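Local coordinates for protein DegT/DnrJ/EryC1/StrS aminotransferase (Brucella abortus 2308, PDB 4QGR) that probably acts as a pyridoxal phosphate-dependent aminotransferase, moving amino groups between substrates with the help of its bound cofactor, at residues A[108-122]-A[336-349]. Numbering follows the deposited sequence. Where two conformers were deposited one is given.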
loop_
_atom_site.group_PDB
_atom_site.type_symbol
_atom_site.label_atom_id
_atom_site.label_comp_id
_atom_site.label_asym_id
_atom_site.label_seq_id
_atom_site.Cartn_x
_atom_site.Cartn_y
_atom_site.Cartn_z
ATOM N N PHE A 108 -7.646 -16.427 -18.141
ATOM C CA PHE A 108 -6.816 -15.688 -19.095
ATOM C C PHE A 108 -7.287 -15.649 -20.543
ATOM O O PHE A 108 -7.658 -16.652 -21.100
ATOM C CB PHE A 108 -5.377 -16.215 -19.075
ATOM C CG PHE A 108 -4.638 -15.935 -17.792
ATOM C CD1 PHE A 108 -4.265 -14.649 -17.450
ATOM C CD2 PHE A 108 -4.221 -16.988 -16.988
ATOM C CE1 PHE A 108 -3.572 -14.391 -16.282
ATOM C CE2 PHE A 108 -3.494 -16.743 -15.838
ATOM C CZ PHE A 108 -3.167 -15.428 -15.490
ATOM N N VAL A 109 -7.326 -14.451 -21.122
ATOM C CA VAL A 109 -7.796 -14.232 -22.468
ATOM C C VAL A 109 -6.631 -13.708 -23.288
ATOM O O VAL A 109 -5.809 -12.952 -22.784
ATOM C CB VAL A 109 -8.964 -13.223 -22.461
ATOM C CG1 VAL A 109 -9.517 -13.057 -23.892
ATOM C CG2 VAL A 109 -10.014 -13.702 -21.492
ATOM N N ASP A 110 -6.541 -14.067 -24.554
ATOM C CA ASP A 110 -5.431 -13.623 -25.390
ATOM C C ASP A 110 -5.642 -12.161 -25.752
ATOM O O ASP A 110 -6.717 -11.571 -25.499
ATOM C CB ASP A 110 -5.351 -14.433 -26.691
ATOM C CG ASP A 110 -3.932 -14.604 -27.214
ATOM O OD1 ASP A 110 -2.979 -14.036 -26.653
ATOM O OD2 ASP A 110 -3.796 -15.384 -28.191
ATOM N N VAL A 111 -4.606 -11.584 -26.365
ATOM C CA VAL A 111 -4.681 -10.238 -26.879
ATOM C C VAL A 111 -4.632 -10.239 -28.390
ATOM O O VAL A 111 -4.153 -11.179 -29.050
ATOM C CB VAL A 111 -3.567 -9.321 -26.307
ATOM C CG1 VAL A 111 -3.730 -9.205 -24.820
ATOM C CG2 VAL A 111 -2.170 -9.914 -26.578
ATOM N N ASP A 112 -5.160 -9.162 -28.937
ATOM C CA ASP A 112 -5.113 -8.872 -30.357
ATOM C C ASP A 112 -3.653 -8.671 -30.784
ATOM O O ASP A 112 -2.891 -8.044 -30.054
ATOM C CB ASP A 112 -5.887 -7.579 -30.623
ATOM C CG ASP A 112 -5.915 -7.207 -32.073
ATOM O OD1 ASP A 112 -6.810 -7.771 -32.767
ATOM O OD2 ASP A 112 -5.100 -6.372 -32.554
ATOM N N PRO A 113 -3.270 -9.192 -31.969
ATOM C CA PRO A 113 -1.858 -9.129 -32.400
ATOM C C PRO A 113 -1.332 -7.743 -32.809
ATOM O O PRO A 113 -0.098 -7.581 -32.971
ATOM C CB PRO A 113 -1.796 -10.091 -33.596
ATOM C CG PRO A 113 -3.186 -10.088 -34.137
ATOM C CD PRO A 113 -4.087 -9.991 -32.908
ATOM N N ASP A 114 -2.230 -6.772 -32.960
ATOM C CA ASP A 114 -1.865 -5.404 -33.309
ATOM C C ASP A 114 -2.026 -4.395 -32.165
ATOM O O ASP A 114 -1.119 -3.580 -31.911
ATOM C CB ASP A 114 -2.677 -4.930 -34.514
ATOM C CG ASP A 114 -2.483 -5.814 -35.758
ATOM O OD1 ASP A 114 -1.400 -6.373 -35.987
ATOM O OD2 ASP A 114 -3.477 -6.022 -36.454
ATOM N N SER A 115 -3.150 -4.440 -31.464
ATOM C CA SER A 115 -3.385 -3.546 -30.361
ATOM C C SER A 115 -2.745 -4.013 -29.032
ATOM O O SER A 115 -2.598 -3.208 -28.111
ATOM C CB SER A 115 -4.889 -3.367 -30.176
ATOM O OG SER A 115 -5.463 -4.508 -29.544
ATOM N N TYR A 116 -2.455 -5.309 -28.922
ATOM C CA TYR A 116 -1.966 -5.938 -27.695
ATOM C C TYR A 116 -2.962 -5.874 -26.547
ATOM O O TYR A 116 -2.602 -6.093 -25.372
ATOM C CB TYR A 116 -0.615 -5.333 -27.257
ATOM C CG TYR A 116 0.400 -5.242 -28.358
ATOM C CD1 TYR A 116 0.643 -6.321 -29.199
ATOM C CD2 TYR A 116 1.126 -4.059 -28.586
ATOM C CE1 TYR A 116 1.592 -6.252 -30.203
ATOM C CE2 TYR A 116 2.080 -3.997 -29.584
ATOM C CZ TYR A 116 2.307 -5.104 -30.392
ATOM O OH TYR A 116 3.230 -5.059 -31.422
ATOM N N ASN A 117 -4.222 -5.606 -26.890
ATOM C CA ASN A 117 -5.298 -5.515 -25.921
ATOM C C ASN A 117 -6.293 -6.700 -26.036
ATOM O O ASN A 117 -6.359 -7.366 -27.068
ATOM C CB ASN A 117 -6.008 -4.154 -26.062
ATOM C CG ASN A 117 -5.194 -3.017 -25.478
ATOM O OD1 ASN A 117 -4.417 -3.232 -24.544
ATOM N ND2 ASN A 117 -5.429 -1.800 -25.939
ATOM N N MET A 118 -7.037 -6.935 -24.971
ATOM C CA MET A 118 -7.917 -8.131 -24.827
ATOM C C MET A 118 -8.737 -8.412 -26.085
ATOM O O MET A 118 -9.465 -7.555 -26.577
ATOM C CB MET A 118 -8.869 -7.923 -23.642
ATOM C CG MET A 118 -9.791 -9.127 -23.359
ATOM S SD MET A 118 -10.791 -8.975 -21.881
ATOM C CE MET A 118 -9.588 -9.108 -20.555
ATOM N N ASN A 119 -8.669 -9.659 -26.545
ATOM C CA ASN A 119 -9.386 -10.152 -27.705
ATOM C C ASN A 119 -10.862 -10.355 -27.301
ATOM O O ASN A 119 -11.191 -11.139 -26.392
ATOM C CB ASN A 119 -8.758 -11.496 -28.165
ATOM C CG ASN A 119 -9.506 -12.162 -29.312
ATOM O OD1 ASN A 119 -10.720 -12.202 -29.334
ATOM N ND2 ASN A 119 -8.768 -12.779 -30.212
ATOM N N VAL A 120 -11.736 -9.628 -27.956
ATOM C CA VAL A 120 -13.130 -9.600 -27.548
ATOM C C VAL A 120 -13.871 -10.903 -27.845
ATOM O O VAL A 120 -14.709 -11.359 -27.036
ATOM C CB VAL A 120 -13.803 -8.411 -28.221
ATOM C CG1 VAL A 120 -15.320 -8.525 -28.128
ATOM C CG2 VAL A 120 -13.222 -7.147 -27.587
ATOM N N GLU A 121 -13.619 -11.482 -29.018
ATOM C CA GLU A 121 -14.307 -12.713 -29.388
ATOM C C GLU A 121 -13.946 -13.819 -28.425
ATOM O O GLU A 121 -14.810 -14.638 -28.027
ATOM C CB GLU A 121 -13.953 -13.165 -30.801
ATOM C CG GLU A 121 -14.601 -12.342 -31.903
ATOM C CD GLU A 121 -13.893 -11.038 -32.230
ATOM O OE1 GLU A 121 -12.763 -10.765 -31.727
ATOM O OE2 GLU A 121 -14.509 -10.259 -33.009
ATOM N N GLN A 122 -12.672 -13.876 -28.072
ATOM C CA GLN A 122 -12.209 -14.910 -27.157
ATOM C C GLN A 122 -12.688 -14.676 -25.730
ATOM O O GLN A 122 -12.969 -15.627 -25.038
ATOM C CB GLN A 122 -10.693 -15.068 -27.205
ATOM C CG GLN A 122 -10.292 -16.447 -26.686
ATOM C CD GLN A 122 -8.823 -16.625 -26.433
ATOM O OE1 GLN A 122 -8.116 -15.678 -26.044
ATOM N NE2 GLN A 122 -8.361 -17.853 -26.569
ATOM N N TYR A 336 -4.191 -21.641 -13.440
ATOM C CA TYR A 336 -5.523 -21.048 -13.674
ATOM C C TYR A 336 -5.973 -21.339 -15.119
ATOM O O TYR A 336 -5.156 -21.680 -15.986
ATOM C CB TYR A 336 -5.541 -19.537 -13.370
ATOM C CG TYR A 336 -5.412 -19.238 -11.900
ATOM C CD1 TYR A 336 -6.368 -19.673 -10.998
ATOM C CD2 TYR A 336 -4.357 -18.453 -11.404
ATOM C CE1 TYR A 336 -6.255 -19.395 -9.645
ATOM C CE2 TYR A 336 -4.259 -18.147 -10.062
ATOM C CZ TYR A 336 -5.217 -18.613 -9.184
ATOM O OH TYR A 336 -5.138 -18.334 -7.832
ATOM N N SER A 337 -7.282 -21.244 -15.357
ATOM C CA SER A 337 -7.818 -21.611 -16.660
ATOM C C SER A 337 -7.528 -20.550 -17.712
ATOM O O SER A 337 -7.321 -19.357 -17.398
ATOM C CB SER A 337 -9.316 -21.883 -16.589
ATOM O OG SER A 337 -9.615 -22.841 -15.605
ATOM N N VAL A 338 -7.501 -21.012 -18.954
ATOM C CA VAL A 338 -7.276 -20.126 -20.099
ATOM C C VAL A 338 -8.404 -20.299 -21.089
ATOM O O VAL A 338 -8.999 -21.352 -21.213
ATOM C CB VAL A 338 -5.900 -20.324 -20.802
ATOM C CG1 VAL A 338 -4.758 -20.318 -19.781
ATOM C CG2 VAL A 338 -5.855 -21.599 -21.611
ATOM N N ALA A 339 -8.715 -19.230 -21.778
ATOM C CA ALA A 339 -9.794 -19.212 -22.725
ATOM C C ALA A 339 -9.666 -20.341 -23.765
ATOM O O ALA A 339 -8.564 -20.785 -24.078
ATOM C CB ALA A 339 -9.839 -17.850 -23.413
ATOM N N PRO A 340 -10.793 -20.774 -24.333
ATOM C CA PRO A 340 -10.751 -21.792 -25.360
ATOM C C PRO A 340 -9.888 -21.362 -26.535
ATOM O O PRO A 340 -10.044 -20.264 -27.046
ATOM C CB PRO A 340 -12.208 -21.906 -25.805
ATOM C CG PRO A 340 -12.985 -21.468 -24.613
ATOM C CD PRO A 340 -12.181 -20.375 -24.022
ATOM N N GLY A 341 -9.018 -22.254 -26.952
ATOM C CA GLY A 341 -8.135 -21.988 -28.047
ATOM C C GLY A 341 -6.724 -21.628 -27.625
ATOM O O GLY A 341 -5.829 -21.611 -28.458
ATOM N N GLY A 342 -6.526 -21.339 -26.342
ATOM C CA GLY A 342 -5.207 -21.029 -25.830
ATOM C C GLY A 342 -4.831 -19.587 -26.135
ATOM O O GLY A 342 -5.658 -18.824 -26.587
ATOM N N LEU A 343 -3.564 -19.255 -25.929
ATOM C CA LEU A 343 -3.099 -17.859 -25.999
ATOM C C LEU A 343 -1.887 -17.731 -26.917
ATOM O O LEU A 343 -0.805 -17.351 -26.468
ATOM C CB LEU A 343 -2.766 -17.398 -24.576
ATOM C CG LEU A 343 -3.834 -17.732 -23.532
ATOM C CD1 LEU A 343 -3.328 -17.536 -22.095
ATOM C CD2 LEU A 343 -5.007 -16.861 -23.844
ATOM N N PRO A 344 -2.066 -18.023 -28.229
ATOM C CA PRO A 344 -0.889 -18.047 -29.107
ATOM C C PRO A 344 -0.225 -16.689 -29.276
ATOM O O PRO A 344 1.017 -16.632 -29.400
ATOM C CB PRO A 344 -1.438 -18.581 -30.456
ATOM C CG PRO A 344 -2.888 -18.298 -30.408
ATOM C CD PRO A 344 -3.272 -18.478 -28.941
ATOM N N VAL A 345 -1.017 -15.618 -29.280
ATOM C CA VAL A 345 -0.447 -14.266 -29.474
ATOM C C VAL A 345 0.391 -13.922 -28.245
ATOM O O VAL A 345 1.563 -13.532 -28.348
ATOM C CB VAL A 345 -1.530 -13.200 -29.743
ATOM C CG1 VAL A 345 -0.922 -11.827 -29.893
ATOM C CG2 VAL A 345 -2.351 -13.538 -30.987
ATOM N N SER A 346 -0.197 -14.069 -27.064
ATOM C CA SER A 346 0.532 -13.817 -25.828
ATOM C C SER A 346 1.825 -14.655 -25.739
ATOM O O SER A 346 2.855 -14.194 -25.207
ATOM C CB SER A 346 -0.361 -14.138 -24.640
ATOM O OG SER A 346 -1.479 -13.238 -24.577
ATOM N N GLU A 347 1.797 -15.875 -26.258
ATOM C CA GLU A 347 2.976 -16.718 -26.152
ATOM C C GLU A 347 4.097 -16.358 -27.145
ATOM O O GLU A 347 5.287 -16.585 -26.858
ATOM C CB GLU A 347 2.561 -18.199 -26.312
ATOM C CG GLU A 347 1.820 -18.694 -25.093
ATOM C CD GLU A 347 1.441 -20.157 -25.159
ATOM O OE1 GLU A 347 1.876 -20.842 -26.130
ATOM O OE2 GLU A 347 0.734 -20.639 -24.245
ATOM N N SER A 348 3.725 -15.879 -28.320
ATOM C CA SER A 348 4.704 -15.562 -29.355
ATOM C C SER A 348 5.241 -14.119 -29.326
ATOM O O SER A 348 6.377 -13.871 -29.750
ATOM C CB SER A 348 4.140 -15.858 -30.731
ATOM O OG SER A 348 3.000 -15.086 -30.954
ATOM N N LEU A 349 4.456 -13.166 -28.826
ATOM C CA LEU A 349 4.953 -11.786 -28.748
ATOM C C LEU A 349 6.282 -11.581 -28.050
ATOM O O LEU A 349 7.053 -10.722 -28.507
ATOM C CB LEU A 349 3.921 -10.858 -28.087
ATOM C CG LEU A 349 2.830 -10.393 -29.005
ATOM C CD1 LEU A 349 1.782 -9.644 -28.204
ATOM C CD2 LEU A 349 3.417 -9.489 -30.109
HETATM O O HOH W 1 -3.309 -11.981 -22.981
#
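Asp110 grips the start of helix 344-348 with both carboxylate oxygens. Asp110 OD1 takes the backbone N of Ser346 on its syn lone pair at 2.8 Å. Nearly end-on, Ser346 OG meets the same Asp110 OD1 at 2.7 Å. Asp110 OD2 accepts Val345 N at 3.0 Å, also syn. The carboxylate thus lies across the first turn, where the N-H groups of Val345 and Ser346 and the helix dipole would probably stabilise its negative charge. A water donating to both Ser346 OG and Val109 O adds a further link.

Gln122, with CG anti to the backbone N (chi1 -158°) and an extended chain, sends its amide across the type II turn Ala339-Gly342. Gln122 NE2 donates to Gly342 O (2.9 Å) and to Pro340 O, both near the amide plane. Gln122 OE1 receives Asp110 N at 2.7 Å. With both ends engaged, the amide's rotation is fixed, and the Ala339 methyl rests against its CD. Backbone bonds run from Phe108 N to Ser337 O and from Ala339 N to Phe108 O.

Around this polar core, Leu343 CD2 packs on the Asp110 backbone. Leu343 CD1 lies 3.9 Å from Phe108 CB. Val345 CG1 meets Val111 CG2 and Pro113, and the Leu349 methyls touch the CD1-CE1 side of Tyr116, whose hydroxyl bonds Glu301.

Strand 337-338 thus pairs in parallel with 105-109 at the edge of the large-domain mixed sheet of fold type I PLP-dependent aminotransferases, beside the loop-to-helix clasp.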